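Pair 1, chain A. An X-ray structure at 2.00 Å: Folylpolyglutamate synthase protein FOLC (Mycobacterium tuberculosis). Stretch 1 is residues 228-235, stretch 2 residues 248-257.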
# COMPACT_ATOMS: atom_id res chain seq x y z
N PRO A 228 27.55 -5.67 6.44
CA PRO A 228 26.83 -5.80 7.70
C PRO A 228 25.70 -6.81 7.52
O PRO A 228 25.22 -6.98 6.39
CB PRO A 228 26.24 -4.40 7.90
CG PRO A 228 27.01 -3.51 6.96
CD PRO A 228 27.29 -4.38 5.79
N ASP A 229 25.29 -7.48 8.61
CA ASP A 229 24.15 -8.40 8.56
C ASP A 229 22.86 -7.65 8.21
O ASP A 229 22.70 -6.46 8.49
CB ASP A 229 23.93 -9.12 9.89
CG ASP A 229 24.95 -10.24 10.14
OD1 ASP A 229 25.29 -11.00 9.19
OD2 ASP A 229 25.36 -10.39 11.32
N THR A 230 21.94 -8.39 7.60
CA THR A 230 20.63 -7.85 7.24
C THR A 230 19.94 -7.40 8.52
O THR A 230 20.19 -7.96 9.60
CB THR A 230 19.78 -8.90 6.49
OG1 THR A 230 20.40 -9.19 5.23
CG2 THR A 230 18.33 -8.41 6.22
N VAL A 231 19.11 -6.37 8.43
CA VAL A 231 18.33 -5.97 9.60
C VAL A 231 16.87 -6.18 9.25
O VAL A 231 16.45 -5.68 8.22
CB VAL A 231 18.51 -4.46 9.90
CG1 VAL A 231 17.69 -4.07 11.07
CG2 VAL A 231 19.95 -4.13 10.16
N ALA A 232 16.13 -6.89 10.10
CA ALA A 232 14.69 -7.04 9.96
C ALA A 232 14.03 -6.07 10.95
O ALA A 232 14.30 -6.10 12.17
CB ALA A 232 14.25 -8.49 10.30
N VAL A 233 13.20 -5.20 10.42
CA VAL A 233 12.50 -4.22 11.24
C VAL A 233 11.01 -4.56 11.24
O VAL A 233 10.37 -4.55 10.21
CB VAL A 233 12.68 -2.80 10.66
CG1 VAL A 233 12.13 -1.76 11.63
CG2 VAL A 233 14.18 -2.54 10.43
N ILE A 234 10.46 -4.86 12.41
CA ILE A 234 9.19 -5.50 12.43
C ILE A 234 8.14 -4.67 13.18
O ILE A 234 8.37 -4.24 14.33
CB ILE A 234 9.35 -6.87 13.13
CG1 ILE A 234 10.33 -7.72 12.32
CG2 ILE A 234 8.03 -7.60 13.10
CD1 ILE A 234 10.71 -9.08 13.03
N GLY A 235 7.00 -4.44 12.54
CA GLY A 235 5.92 -3.72 13.19
C GLY A 235 5.19 -4.62 14.20
O GLY A 235 5.62 -5.75 14.48
N GLU A 248 12.82 -16.99 11.33
CA GLU A 248 13.38 -16.75 10.02
C GLU A 248 14.50 -15.72 10.09
O GLU A 248 15.43 -15.75 9.30
CB GLU A 248 12.28 -16.26 9.08
CG GLU A 248 11.03 -17.20 9.04
CD GLU A 248 11.32 -18.53 8.34
OE1 GLU A 248 11.64 -18.49 7.13
OE2 GLU A 248 11.25 -19.59 9.01
N SER A 249 14.42 -14.79 11.04
CA SER A 249 15.47 -13.78 11.15
C SER A 249 16.74 -14.47 11.69
O SER A 249 17.87 -14.07 11.36
CB SER A 249 15.05 -12.65 12.10
OG SER A 249 13.92 -11.91 11.60
N VAL A 250 16.54 -15.45 12.56
CA VAL A 250 17.67 -16.28 13.05
C VAL A 250 18.27 -17.08 11.87
O VAL A 250 19.49 -17.13 11.70
CB VAL A 250 17.22 -17.25 14.18
CG1 VAL A 250 18.32 -18.28 14.49
CG2 VAL A 250 16.81 -16.50 15.43
N ARG A 251 17.43 -17.69 11.04
CA ARG A 251 17.97 -18.43 9.89
C ARG A 251 18.74 -17.53 8.92
O ARG A 251 19.75 -17.98 8.36
CB ARG A 251 16.92 -19.27 9.15
N ALA A 252 18.33 -16.25 8.77
CA ALA A 252 19.02 -15.29 7.89
C ALA A 252 20.20 -14.54 8.54
O ALA A 252 20.80 -13.62 7.91
CB ALA A 252 18.00 -14.24 7.27
N ASP A 253 20.53 -14.89 9.79
CA ASP A 253 21.52 -14.10 10.53
C ASP A 253 21.13 -12.62 10.67
O ASP A 253 22.00 -11.74 10.63
CB ASP A 253 22.82 -14.13 9.77
CG ASP A 253 23.87 -14.89 10.49
OD1 ASP A 253 24.21 -16.01 10.01
OD2 ASP A 253 24.33 -14.37 11.53
N ALA A 254 19.84 -12.34 10.76
CA ALA A 254 19.43 -10.94 10.71
C ALA A 254 19.37 -10.32 12.11
O ALA A 254 18.92 -10.98 13.03
CB ALA A 254 18.04 -10.85 9.98
N SER A 255 19.82 -9.07 12.27
CA SER A 255 19.55 -8.30 13.49
C SER A 255 18.08 -7.89 13.48
O SER A 255 17.56 -7.55 12.43
CB SER A 255 20.35 -7.01 13.48
OG SER A 255 21.72 -7.29 13.42
N VAL A 256 17.43 -7.87 14.63
CA VAL A 256 16.03 -7.57 14.65
C VAL A 256 15.72 -6.34 15.48
O VAL A 256 16.28 -6.17 16.55
CB VAL A 256 15.24 -8.75 15.21
CG1 VAL A 256 13.80 -8.32 15.39
CG2 VAL A 256 15.34 -9.99 14.27
N ALA A 257 14.84 -5.48 14.98
CA ALA A 257 14.31 -4.35 15.75
C ALA A 257 12.80 -4.52 15.72
O ALA A 257 12.20 -4.63 14.63
CB ALA A 257 14.71 -3.02 15.04
O HOH W 1 23.50 -5.62 10.95
O HOH W 2 22.64 -11.21 7.40

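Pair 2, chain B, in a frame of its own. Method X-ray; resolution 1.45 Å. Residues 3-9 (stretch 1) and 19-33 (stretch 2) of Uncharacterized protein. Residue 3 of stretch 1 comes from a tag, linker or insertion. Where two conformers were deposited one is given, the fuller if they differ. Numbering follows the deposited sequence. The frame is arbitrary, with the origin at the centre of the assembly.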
# COMPACT_ATOMS: atom_id res chain seq x y z
N ALA B 3 19.11 4.88 -12.68
CA ALA B 3 18.61 3.88 -11.73
C ALA B 3 17.12 4.16 -11.44
O ALA B 3 16.65 5.29 -11.56
CB ALA B 3 19.41 3.88 -10.45
N MSE B 4 16.37 3.09 -11.20
CA MSE B 4 14.95 3.18 -10.90
C MSE B 4 14.78 3.84 -9.54
O MSE B 4 15.51 3.55 -8.62
CB MSE B 4 14.32 1.79 -10.83
CG MSE B 4 12.80 1.88 -10.68
SE MSE B 4 12.05 0.06 -10.49
CE MSE B 4 12.34 -0.47 -12.32
N ARG B 5 13.83 4.76 -9.45
CA ARG B 5 13.53 5.47 -8.20
C ARG B 5 12.05 5.28 -7.87
O ARG B 5 11.18 5.56 -8.69
CB ARG B 5 13.89 6.96 -8.27
CG ARG B 5 15.35 7.19 -8.70
CD ARG B 5 15.77 8.67 -8.51
NE ARG B 5 16.02 8.95 -7.09
CZ ARG B 5 15.29 9.75 -6.30
NH1 ARG B 5 15.61 9.85 -5.03
NH2 ARG B 5 14.25 10.43 -6.75
N ILE B 6 11.82 4.87 -6.63
CA ILE B 6 10.47 4.50 -6.16
C ILE B 6 10.17 5.29 -4.88
O ILE B 6 10.97 5.28 -3.94
CB ILE B 6 10.37 2.99 -5.84
CG1 ILE B 6 10.73 2.16 -7.07
CG2 ILE B 6 8.98 2.64 -5.32
CD1 ILE B 6 10.96 0.69 -6.76
N LEU B 7 9.04 5.99 -4.85
CA LEU B 7 8.54 6.67 -3.65
C LEU B 7 7.39 5.86 -3.09
O LEU B 7 6.46 5.55 -3.83
CB LEU B 7 8.04 8.06 -4.02
CG LEU B 7 7.44 8.89 -2.89
CD1 LEU B 7 8.42 9.12 -1.76
CD2 LEU B 7 6.92 10.21 -3.48
N MSE B 8 7.48 5.48 -1.83
CA MSE B 8 6.44 4.69 -1.19
C MSE B 8 5.76 5.48 -0.10
O MSE B 8 6.42 6.13 0.72
CB MSE B 8 7.04 3.44 -0.52
CG MSE B 8 7.86 2.62 -1.51
SE MSE B 8 8.38 0.90 -0.68
CE MSE B 8 6.72 -0.07 -0.97
N LEU B 9 4.44 5.50 -0.15
CA LEU B 9 3.63 6.18 0.82
C LEU B 9 2.84 5.13 1.59
O LEU B 9 2.13 4.31 0.98
CB LEU B 9 2.64 7.12 0.10
CG LEU B 9 3.20 7.96 -1.07
CD1 LEU B 9 2.07 8.80 -1.69
CD2 LEU B 9 4.38 8.80 -0.62
N MSE B 19 10.81 -4.24 4.61
CA MSE B 19 10.29 -4.53 3.29
C MSE B 19 10.77 -3.55 2.20
O MSE B 19 11.10 -3.98 1.12
CB MSE B 19 8.78 -4.66 3.33
CG MSE B 19 8.21 -5.20 2.03
SE MSE B 19 7.84 -3.83 0.66
CE MSE B 19 6.03 -3.42 1.24
N PRO B 20 10.83 -2.23 2.48
CA PRO B 20 11.32 -1.31 1.44
C PRO B 20 12.75 -1.66 1.00
O PRO B 20 13.06 -1.55 -0.18
CB PRO B 20 11.19 0.05 2.09
CG PRO B 20 10.03 -0.13 3.03
CD PRO B 20 10.29 -1.49 3.63
N ASP B 21 13.59 -2.04 1.96
CA ASP B 21 14.97 -2.46 1.66
C ASP B 21 14.97 -3.72 0.76
O ASP B 21 15.77 -3.85 -0.17
CB ASP B 21 15.70 -2.79 2.97
CG ASP B 21 16.17 -1.57 3.74
OD1 ASP B 21 16.17 -0.43 3.24
OD2 ASP B 21 16.62 -1.78 4.90
N MSE B 22 14.06 -4.65 1.04
CA MSE B 22 13.92 -5.86 0.23
C MSE B 22 13.51 -5.49 -1.18
O MSE B 22 14.05 -5.98 -2.17
CB MSE B 22 12.93 -6.88 0.80
CG MSE B 22 13.40 -7.47 2.11
SE MSE B 22 12.41 -9.08 2.67
CE MSE B 22 10.84 -8.17 3.24
N LEU B 23 12.53 -4.59 -1.31
CA LEU B 23 12.10 -4.20 -2.62
C LEU B 23 13.23 -3.49 -3.40
O LEU B 23 13.42 -3.74 -4.60
CB LEU B 23 10.91 -3.29 -2.47
CG LEU B 23 10.26 -2.74 -3.74
CD1 LEU B 23 9.80 -3.89 -4.61
CD2 LEU B 23 9.10 -1.83 -3.39
N ALA B 24 13.97 -2.63 -2.71
CA ALA B 24 15.09 -1.92 -3.30
C ALA B 24 16.13 -2.90 -3.86
O ALA B 24 16.67 -2.71 -4.95
CB ALA B 24 15.74 -1.02 -2.30
N GLU B 25 16.42 -3.94 -3.08
CA GLU B 25 17.45 -4.89 -3.53
C GLU B 25 16.92 -5.77 -4.66
O GLU B 25 17.66 -6.09 -5.60
CB GLU B 25 17.94 -5.70 -2.33
CG GLU B 25 19.33 -6.23 -2.49
CD GLU B 25 19.94 -6.73 -1.18
OE1 GLU B 25 20.62 -5.91 -0.47
OE2 GLU B 25 19.73 -7.92 -0.88
N LEU B 26 15.64 -6.15 -4.62
CA LEU B 26 15.02 -6.91 -5.70
C LEU B 26 15.05 -6.18 -7.05
O LEU B 26 15.24 -6.81 -8.09
CB LEU B 26 13.57 -7.28 -5.38
CG LEU B 26 13.36 -8.36 -4.33
CD1 LEU B 26 11.91 -8.40 -3.89
CD2 LEU B 26 13.74 -9.73 -4.86
N LEU B 27 14.84 -4.87 -7.01
CA LEU B 27 14.71 -4.09 -8.22
C LEU B 27 15.98 -3.28 -8.58
O LEU B 27 15.98 -2.54 -9.57
CB LEU B 27 13.51 -3.14 -8.08
CG LEU B 27 12.14 -3.79 -8.13
CD1 LEU B 27 11.05 -2.76 -7.83
CD2 LEU B 27 11.82 -4.47 -9.47
N THR B 28 17.02 -3.39 -7.77
CA THR B 28 18.19 -2.50 -7.83
C THR B 28 17.75 -1.04 -7.95
O THR B 28 18.17 -0.31 -8.81
CB THR B 28 19.16 -2.90 -8.97
OG1 THR B 28 19.34 -4.31 -8.96
CG2 THR B 28 20.49 -2.19 -8.81
N ALA B 29 16.85 -0.68 -7.05
CA ALA B 29 16.22 0.63 -7.05
C ALA B 29 16.54 1.46 -5.82
O ALA B 29 16.89 0.93 -4.75
CB ALA B 29 14.70 0.46 -7.14
N GLU B 30 16.46 2.79 -6.00
CA GLU B 30 16.48 3.73 -4.89
C GLU B 30 15.04 3.83 -4.39
O GLU B 30 14.13 4.15 -5.17
CB GLU B 30 16.97 5.10 -5.30
CG GLU B 30 17.00 6.09 -4.15
CD GLU B 30 17.52 7.46 -4.52
OE1 GLU B 30 17.95 7.65 -5.68
OE2 GLU B 30 17.49 8.36 -3.65
N VAL B 31 14.82 3.55 -3.11
CA VAL B 31 13.48 3.56 -2.51
C VAL B 31 13.44 4.59 -1.39
O VAL B 31 14.25 4.56 -0.46
CB VAL B 31 13.09 2.17 -1.99
CG1 VAL B 31 11.73 2.20 -1.29
CG2 VAL B 31 13.05 1.20 -3.15
N ARG B 32 12.52 5.54 -1.52
CA ARG B 32 12.24 6.56 -0.53
C ARG B 32 10.89 6.25 0.09
O ARG B 32 9.94 5.94 -0.64
CB ARG B 32 12.17 7.93 -1.20
CG ARG B 32 11.90 9.10 -0.27
CD ARG B 32 13.07 9.49 0.63
NE ARG B 32 14.25 9.76 -0.19
CZ ARG B 32 14.39 10.81 -1.00
NH1 ARG B 32 13.51 11.81 -1.00
NH2 ARG B 32 15.44 10.88 -1.80
N VAL B 33 10.80 6.31 1.41
CA VAL B 33 9.55 5.97 2.13
C VAL B 33 9.05 7.15 2.96
O VAL B 33 9.83 7.75 3.71
CB VAL B 33 9.80 4.79 3.08
CG1 VAL B 33 8.53 4.40 3.81
CG2 VAL B 33 10.35 3.61 2.28
O HOH W 3 17.52 0.41 -11.40

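In both pairs a helix ends in a tight turn and the chain returns as a strand running parallel to the first strand. Fourteen central residues superpose with an RMSD of 0.6 Å, and the strands diverge by similar angles, 20° in pair 1 and 18° in pair 2. The turn is matched as well: A:Asp253 falls on B:Thr28, and both have positive phi, which lets the chain break from the helical path and turn toward the strand. In pair 1 this is a Schellman motif, with A:Asp253 N bonded to A:Val250 O and A:Ala254 N bonded to A:Ser249 O (2.7 Å).

The strands are joined by the same parallel ladder, in which one residue of the second strand bonds through both its N and its O to residues flanking its partner. A:Ser255 does this in pair 1, its N reaching A:Thr230 O (2.9 Å) and its O accepting from A:Ala232 N (2.8 Å). Its counterpart B:Glu30 gives its N to B:Met4 O (2.9 Å) and takes B:Ile6 N on its O (2.8 Å). Two residues on, A:Ala257 and B:Arg32 repeat the pattern, ending with A:Ile234 N to A:Ala257 O and B:Met8 N to B:Arg32 O, each 2.8 Å. Because these bonds use only backbone atoms, the side chains are free to differ.

On the face where the helix packs, the matched positions are A:Ala232 and B:Ile6. In pair 1 the small alanine sits against the helix: A:Ala232 CB lies 3.7 Å from A:Ser249 OG, and A:Ala254 CB is 4.5 Å from A:Ala232 CB. In pair 2 the longer isoleucine extends B:Ile6 CD1 to B:Leu27 CD1 (3.6 Å), and B:Ile6 CD1 also lies 3.8 Å from B:Ala29 CB. The leucine matches A:Ala252, whose CB stays 5.7 Å from A:Thr230 CB, so pair 2 makes here, with two long side chains, an apolar contact that A:Ala232 and A:Ala252 do not make with each other. Both pairs have alanine just after the turn, A:Ala254 and B:Ala29. Further along, A:Ile234 CD1 touches A:Val256 CG1 (4.0 Å), while the matching selenomethionine B:Met8, long and flexible, meets B:Val31 CG1 through SE (3.6 Å) and B:Leu23 CD2 through CE (3.8 Å).

The other face shows the sharpest contrast. Pair 1 places A:Val231 beside A:Ser255, a short pair with CG2 and CB 4.4 Å apart. Pair 2 has B:Arg5 and B:Glu30 there, whose length lets a two-pronged salt bridge form: B:Arg5 NE to B:Glu30 OE1 is 2.7 Å, and B:Arg5 NH1 to B:Glu30 OE2 is 2.8 Å. At the next pair on this face, A:Val233 CG1 packs on compact A:Ala257 CB (4.5 Å), whereas B:Leu7 CD1 lies against the aliphatic B:Arg32 CG (3.8 Å).

Water joins the two stretches at the matched positions A:Thr230 and B:Met4: water 2 accepts from A:Thr230 N (2.9 Å) and lies 3.1 Å from A:Ala252 O, one of more acceptors than it has protons for, and water 3 accepts from B:Met4 N (2.9 Å) and donates to B:Thr28 O (2.8 Å).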